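Local coordinates for carbon dioxide concentrating mechanism protein (Nostoc sp., PDB 4N8X) that probably forms the pentameric vertices of the carboxysome, a polyhedral compartment that sequesters RuBisCO, and is modelled to bring curvature into flat hexagonal layers of CcmK, at residues L27-E32 against V56-G61; A44-G49 against E71-D76. One frame throughout, in Å; residues are numbered along the deposited sequence.

Contact 1. Residues L27-E32 against V56-G61; sequences LQLVDE and VLISRG
Leu27 and Ile58 reach for each other across the inside of the chain and meet tip to tip, an example of how a small barrel is filled by residues from strands that share no hydrogen bond. On Leu27, CB already lies 4.2 Å from Ile58 CD1. CG stands anti to the carbonyl carbon (chi1 -51°) and sends CD1 onward into the interior. CD1 then makes the main contact, 3.7 Å from Ile58 CG1 and 3.4 Å from Ile58 CD1, the latter closer than carbons usually pack. The same CD1 grazes a second residue of the facing strand, Val56, at 4.4 Å from its CG2. Leu29, two residues along, brings its own CD1 to 4.4 Å from Ile58 CD1, so the isoleucine tip is touched by two leucines of one strand. Ala4 of strand 2-11 borders both Leu27 and Ile58, while Val79 and Ala43 also pack on Leu27. The two strand segments cross at -94° with their axes 9.4 Å apart, nearly perpendicular. Such a crossing, with apolar tips meeting from two strands that flank strand 2-11 in a strongly coiled antiparallel sheet, is typical of the barrel core in the CcmL/EutN family.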
loop_
_atom_site.group_PDB
_atom_site.type_symbol
_atom_site.label_atom_id
_atom_site.label_comp_id
_atom_site.label_asym_id
_atom_site.label_seq_id
_atom_site.Cartn_x
_atom_site.Cartn_y
_atom_site.Cartn_z
ATOM N N LEU A 27 -10.235 -15.648 -0.094
ATOM C CA LEU A 27 -9.857 -15.683 1.324
ATOM C C LEU A 27 -10.659 -14.670 2.159
ATOM O O LEU A 27 -10.992 -13.595 1.671
ATOM C CB LEU A 27 -8.364 -15.377 1.423
ATOM C CG LEU A 27 -7.539 -16.268 0.473
ATOM C CD1 LEU A 27 -6.052 -15.913 0.542
ATOM C CD2 LEU A 27 -7.666 -17.709 0.842
ATOM N N GLN A 28 -10.996 -15.051 3.391
ATOM C CA GLN A 28 -11.718 -14.191 4.326
ATOM C C GLN A 28 -10.710 -13.760 5.364
ATOM O O GLN A 28 -10.110 -14.601 6.022
ATOM C CB GLN A 28 -12.886 -14.969 4.988
ATOM C CG GLN A 28 -13.665 -14.166 6.075
ATOM C CD GLN A 28 -14.789 -14.951 6.710
ATOM O OE1 GLN A 28 -14.891 -16.161 6.510
ATOM N NE2 GLN A 28 -15.645 -14.266 7.509
ATOM N N LEU A 29 -10.533 -12.446 5.508
ATOM C CA LEU A 29 -9.527 -11.871 6.406
ATOM C C LEU A 29 -9.812 -12.147 7.875
ATOM O O LEU A 29 -10.956 -12.292 8.279
ATOM C CB LEU A 29 -9.394 -10.356 6.173
ATOM C CG LEU A 29 -8.542 -10.049 4.921
ATOM C CD1 LEU A 29 -7.227 -10.762 5.000
ATOM C CD2 LEU A 29 -9.212 -10.409 3.613
ATOM N N VAL A 30 -8.753 -12.239 8.666
ATOM C CA VAL A 30 -8.860 -12.470 10.117
ATOM C C VAL A 30 -8.259 -11.246 10.804
ATOM O O VAL A 30 -7.274 -10.670 10.295
ATOM C CB VAL A 30 -8.114 -13.779 10.517
ATOM C CG1 VAL A 30 -8.013 -13.944 12.034
ATOM C CG2 VAL A 30 -8.817 -15.018 9.897
ATOM N N ASP A 31 -8.845 -10.819 11.918
ATOM C CA ASP A 31 -8.264 -9.715 12.675
ATOM C C ASP A 31 -7.243 -10.218 13.704
ATOM O O ASP A 31 -6.963 -11.415 13.788
ATOM C CB ASP A 31 -9.326 -8.792 13.325
ATOM C CG ASP A 31 -10.020 -9.400 14.543
ATOM O OD1 ASP A 31 -9.632 -10.491 15.036
ATOM O OD2 ASP A 31 -10.982 -8.768 15.040
ATOM N N GLU A 32 -6.696 -9.298 14.485
ATOM C CA GLU A 32 -5.565 -9.625 15.353
ATOM C C GLU A 32 -5.966 -10.634 16.421
ATOM O O GLU A 32 -5.152 -11.468 16.815
ATOM C CB GLU A 32 -5.036 -8.355 16.018
ATOM C CG GLU A 32 -3.697 -8.537 16.712
ATOM C CD GLU A 32 -3.851 -9.010 18.148
ATOM O OE1 GLU A 32 -4.951 -8.826 18.717
ATOM O OE2 GLU A 32 -2.875 -9.570 18.709
ATOM N N VAL A 56 -4.219 -19.256 6.589
ATOM C CA VAL A 56 -3.004 -19.098 5.828
ATOM C C VAL A 56 -2.480 -17.679 6.071
ATOM O O VAL A 56 -3.216 -16.825 6.550
ATOM C CB VAL A 56 -3.295 -19.278 4.323
ATOM C CG1 VAL A 56 -3.746 -20.715 4.044
ATOM C CG2 VAL A 56 -4.390 -18.295 3.871
ATOM N N LEU A 57 -1.204 -17.463 5.759
ATOM C CA LEU A 57 -0.644 -16.133 5.687
ATOM C C LEU A 57 -0.644 -15.671 4.228
ATOM O O LEU A 57 -0.260 -16.426 3.327
ATOM C CB LEU A 57 0.784 -16.155 6.203
ATOM C CG LEU A 57 0.887 -16.483 7.668
ATOM C CD1 LEU A 57 2.335 -16.747 7.980
ATOM C CD2 LEU A 57 0.419 -15.234 8.424
ATOM N N ILE A 58 -1.028 -14.418 4.031
ATOM C CA ILE A 58 -1.017 -13.769 2.725
ATOM C C ILE A 58 0.077 -12.686 2.723
ATOM O O ILE A 58 0.138 -11.873 3.635
ATOM C CB ILE A 58 -2.333 -13.043 2.504
ATOM C CG1 ILE A 58 -3.542 -14.013 2.526
ATOM C CG2 ILE A 58 -2.330 -12.343 1.119
ATOM C CD1 ILE A 58 -4.891 -13.237 2.257
ATOM N N SER A 59 0.941 -12.687 1.705
ATOM C CA SER A 59 1.871 -11.591 1.469
ATOM C C SER A 59 1.306 -10.752 0.352
ATOM O O SER A 59 0.814 -11.305 -0.649
ATOM C CB SER A 59 3.240 -12.157 1.084
ATOM O OG SER A 59 3.945 -12.518 2.254
ATOM N N ARG A 60 1.357 -9.429 0.500
ATOM C CA ARG A 60 0.750 -8.537 -0.520
ATOM C C ARG A 60 1.794 -7.637 -1.152
ATOM O O ARG A 60 2.886 -7.440 -0.581
ATOM C CB ARG A 60 -0.453 -7.722 0.069
ATOM C CG ARG A 60 -1.316 -6.834 -0.958
ATOM C CD ARG A 60 -2.799 -7.321 -1.304
ATOM N NE ARG A 60 -3.402 -6.633 -2.474
ATOM C CZ ARG A 60 -4.668 -6.761 -2.935
ATOM N NH1 ARG A 60 -5.577 -7.556 -2.358
ATOM N NH2 ARG A 60 -5.037 -6.068 -4.026
ATOM N N GLY A 61 1.494 -7.106 -2.338
ATOM C CA GLY A 61 2.425 -6.225 -3.028
ATOM C C GLY A 61 3.476 -7.049 -3.757
ATOM O O GLY A 61 3.248 -8.231 -4.016
#

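Contact 2. Residues A44-G49 against E71-D76; sequences ADNSVG and EQRPVD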
loop_
_atom_site.group_PDB
_atom_site.type_symbol
_atom_site.label_atom_id
_atom_site.label_comp_id
_atom_site.label_asym_id
_atom_site.label_seq_id
_atom_site.Cartn_x
_atom_site.Cartn_y
_atom_site.Cartn_z
ATOM N N ALA A 44 -3.094 -15.603 -5.136
ATOM C CA ALA A 44 -2.561 -16.710 -5.910
ATOM C C ALA A 44 -2.057 -17.771 -4.936
ATOM O O ALA A 44 -1.521 -17.462 -3.862
ATOM C CB ALA A 44 -1.417 -16.221 -6.810
ATOM N N ASP A 45 -2.228 -19.035 -5.291
ATOM C CA ASP A 45 -1.668 -20.089 -4.448
ATOM C C ASP A 45 -1.035 -21.129 -5.344
ATOM O O ASP A 45 -1.554 -22.204 -5.527
ATOM C CB ASP A 45 -2.743 -20.715 -3.570
ATOM C CG ASP A 45 -2.210 -21.898 -2.703
ATOM O OD1 ASP A 45 -0.976 -22.121 -2.637
ATOM O OD2 ASP A 45 -3.032 -22.622 -2.068
ATOM N N ASN A 46 0.090 -20.802 -5.934
ATOM C CA ASN A 46 0.707 -21.762 -6.833
ATOM C C ASN A 46 1.860 -22.504 -6.174
ATOM O O ASN A 46 2.472 -23.363 -6.783
ATOM C CB ASN A 46 1.125 -21.097 -8.150
ATOM C CG ASN A 46 2.017 -19.881 -7.946
ATOM O OD1 ASN A 46 3.020 -19.932 -7.224
ATOM N ND2 ASN A 46 1.650 -18.774 -8.579
ATOM N N SER A 47 2.114 -22.211 -4.898
ATOM C CA SER A 47 3.329 -22.710 -4.247
ATOM C C SER A 47 3.021 -23.464 -2.951
ATOM O O SER A 47 3.793 -24.274 -2.493
ATOM C CB SER A 47 4.249 -21.504 -3.942
ATOM O OG SER A 47 5.004 -21.685 -2.759
ATOM N N VAL A 48 1.902 -23.162 -2.324
ATOM C CA VAL A 48 1.680 -23.701 -0.989
ATOM C C VAL A 48 0.635 -24.828 -0.987
ATOM O O VAL A 48 0.832 -25.881 -0.418
ATOM C CB VAL A 48 1.296 -22.560 -0.024
ATOM C CG1 VAL A 48 0.665 -23.116 1.246
ATOM C CG2 VAL A 48 2.537 -21.699 0.296
ATOM N N GLY A 49 -0.494 -24.600 -1.633
ATOM C CA GLY A 49 -1.463 -25.671 -1.751
ATOM C C GLY A 49 -2.371 -25.835 -0.543
ATOM O O GLY A 49 -2.536 -26.950 -0.023
ATOM N N GLU A 71 7.320 -13.823 -10.895
ATOM C CA GLU A 71 8.125 -12.602 -10.964
ATOM C C GLU A 71 7.571 -11.544 -11.889
ATOM O O GLU A 71 7.631 -10.337 -11.602
ATOM C CB GLU A 71 9.566 -12.913 -11.399
ATOM C CG GLU A 71 10.172 -14.113 -10.691
ATOM C CD GLU A 71 9.686 -15.424 -11.256
ATOM O OE1 GLU A 71 9.767 -15.611 -12.477
ATOM O OE2 GLU A 71 9.203 -16.257 -10.477
ATOM N N GLN A 72 7.088 -12.002 -13.034
ATOM C CA GLN A 72 6.542 -11.125 -14.040
ATOM C C GLN A 72 5.062 -11.443 -14.249
ATOM O O GLN A 72 4.522 -11.231 -15.320
ATOM C CB GLN A 72 7.368 -11.256 -15.321
ATOM C CG GLN A 72 8.837 -10.929 -15.061
ATOM C CD GLN A 72 9.751 -11.301 -16.198
ATOM O OE1 GLN A 72 9.352 -11.981 -17.145
ATOM N NE2 GLN A 72 11.001 -10.858 -16.112
ATOM N N ARG A 73 4.417 -11.946 -13.199
ATOM C CA ARG A 73 2.977 -12.141 -13.194
ATOM C C ARG A 73 2.310 -11.004 -12.406
ATOM O O ARG A 73 2.914 -10.450 -11.490
ATOM C CB ARG A 73 2.600 -13.481 -12.533
ATOM C CG ARG A 73 3.158 -14.740 -13.259
ATOM C CD ARG A 73 2.534 -15.990 -12.605
ATOM N NE ARG A 73 2.672 -17.189 -13.433
ATOM C CZ ARG A 73 3.002 -18.379 -12.949
ATOM N NH1 ARG A 73 3.116 -19.425 -13.767
ATOM N NH2 ARG A 73 3.253 -18.514 -11.651
ATOM N N PRO A 74 1.068 -10.657 -12.765
ATOM C CA PRO A 74 0.416 -9.516 -12.077
ATOM C C PRO A 74 -0.381 -9.956 -10.890
ATOM O O PRO A 74 -1.616 -9.875 -10.867
ATOM C CB PRO A 74 -0.504 -8.923 -13.158
ATOM C CG PRO A 74 -0.801 -10.090 -14.099
ATOM C CD PRO A 74 0.455 -10.959 -14.073
ATOM N N VAL A 75 0.340 -10.376 -9.857
ATOM C CA VAL A 75 -0.275 -10.847 -8.639
ATOM C C VAL A 75 0.226 -9.939 -7.526
ATOM O O VAL A 75 1.415 -9.601 -7.462
ATOM C CB VAL A 75 0.090 -12.301 -8.370
ATOM C CG1 VAL A 75 -0.386 -13.165 -9.533
ATOM C CG2 VAL A 75 1.583 -12.439 -8.258
ATOM N N ASP A 76 -0.692 -9.506 -6.674
ATOM C CA ASP A 76 -0.308 -8.600 -5.610
ATOM C C ASP A 76 -0.689 -9.208 -4.291
ATOM O O ASP A 76 -0.667 -8.516 -3.275
ATOM C CB ASP A 76 -1.000 -7.241 -5.786
ATOM C CG ASP A 76 -2.523 -7.363 -5.882
ATOM O OD1 ASP A 76 -3.039 -8.494 -5.714
ATOM O OD2 ASP A 76 -3.192 -6.321 -6.114
#
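Ala44 and Val75 supply the apolar part of this contact: Ala44 CB lies 4.2 Å from Val75 CG1, and both residues are buried. The CB atoms of both are directed at the opposite segment, and the backbones come nearest here, with the two CA atoms 6.9 Å apart. Val22 packs against Ala44 and Leu19 against Val75.

The polar part lies nearer the surface and works through a shared acceptor. Asn46 ND2 comes to 3.5 Å from Arg73 NH2, but both are donors and no hydrogen bond joins them. Each instead gives a hydrogen bond to Asn70 OD1, and the common oxygen probably draws the two N-H groups together. The Asn46 amide and the Arg73 guanidinium are turned 53° apart. Arg73 reaches the site with a chain extended from CG to NE, while Asn46 swings CG between its backbone N and carbonyl carbon (chi1 54°).

In the CcmL/EutN fold, strand 39-44, outermost in the sheet order, also pairs with strand 77-88 through backbone hydrogen bonds of Ala44 with Ala77 and Val79. This pairing closes the sheet into a barrel, and the two loops run from that closure, one leaving strand 39-44 and the other leading into strand 77-88.

Both loops also carry internal hydrogen bonds. Asp45 OD1 forms an Asx motif, accepting from Val48 N at 3.1 Å and from Gly49 N at 2.7 Å. The Gly49 bond is almost straight (177°) and uses the syn lone pair, whereas the more bent Val48 bond arrives nearly along the C-O axis. Asp45 OD2 accepts from Ala50 N. In the other loop, Pro74 centres an inverse gamma turn, closed by a weak bond of 3.0 Å from Val75 N to Arg73 O. Pro74 O accepts a hydrogen bond from Ser59 OG of a neighbouring subunit.

The centres of the two contacts are 14 Å apart, and their segments alternate along the chain: 27-32, 44-49, 56-61, 71-76. Contact 1 lies on strands 24-30 and 55-60 in the barrel interior, whereas contact 2 lies farther from the chain centre, among loops that continue from strands of the same antiparallel sheet. Segments 56-61 and 71-76 meet directly where Arg60 NH2 forms a salt bridge with Asp76 OD2 (2.8 Å), and Gly61 N probably donates to Asp76 O (2.7 Å). Asp76 OD2 also accepts from Arg60 N of a neighbouring subunit. One carboxylate oxygen therefore links the end of strand 55-60, the loop before strand 77-88 and a neighbouring subunit of the pentamer.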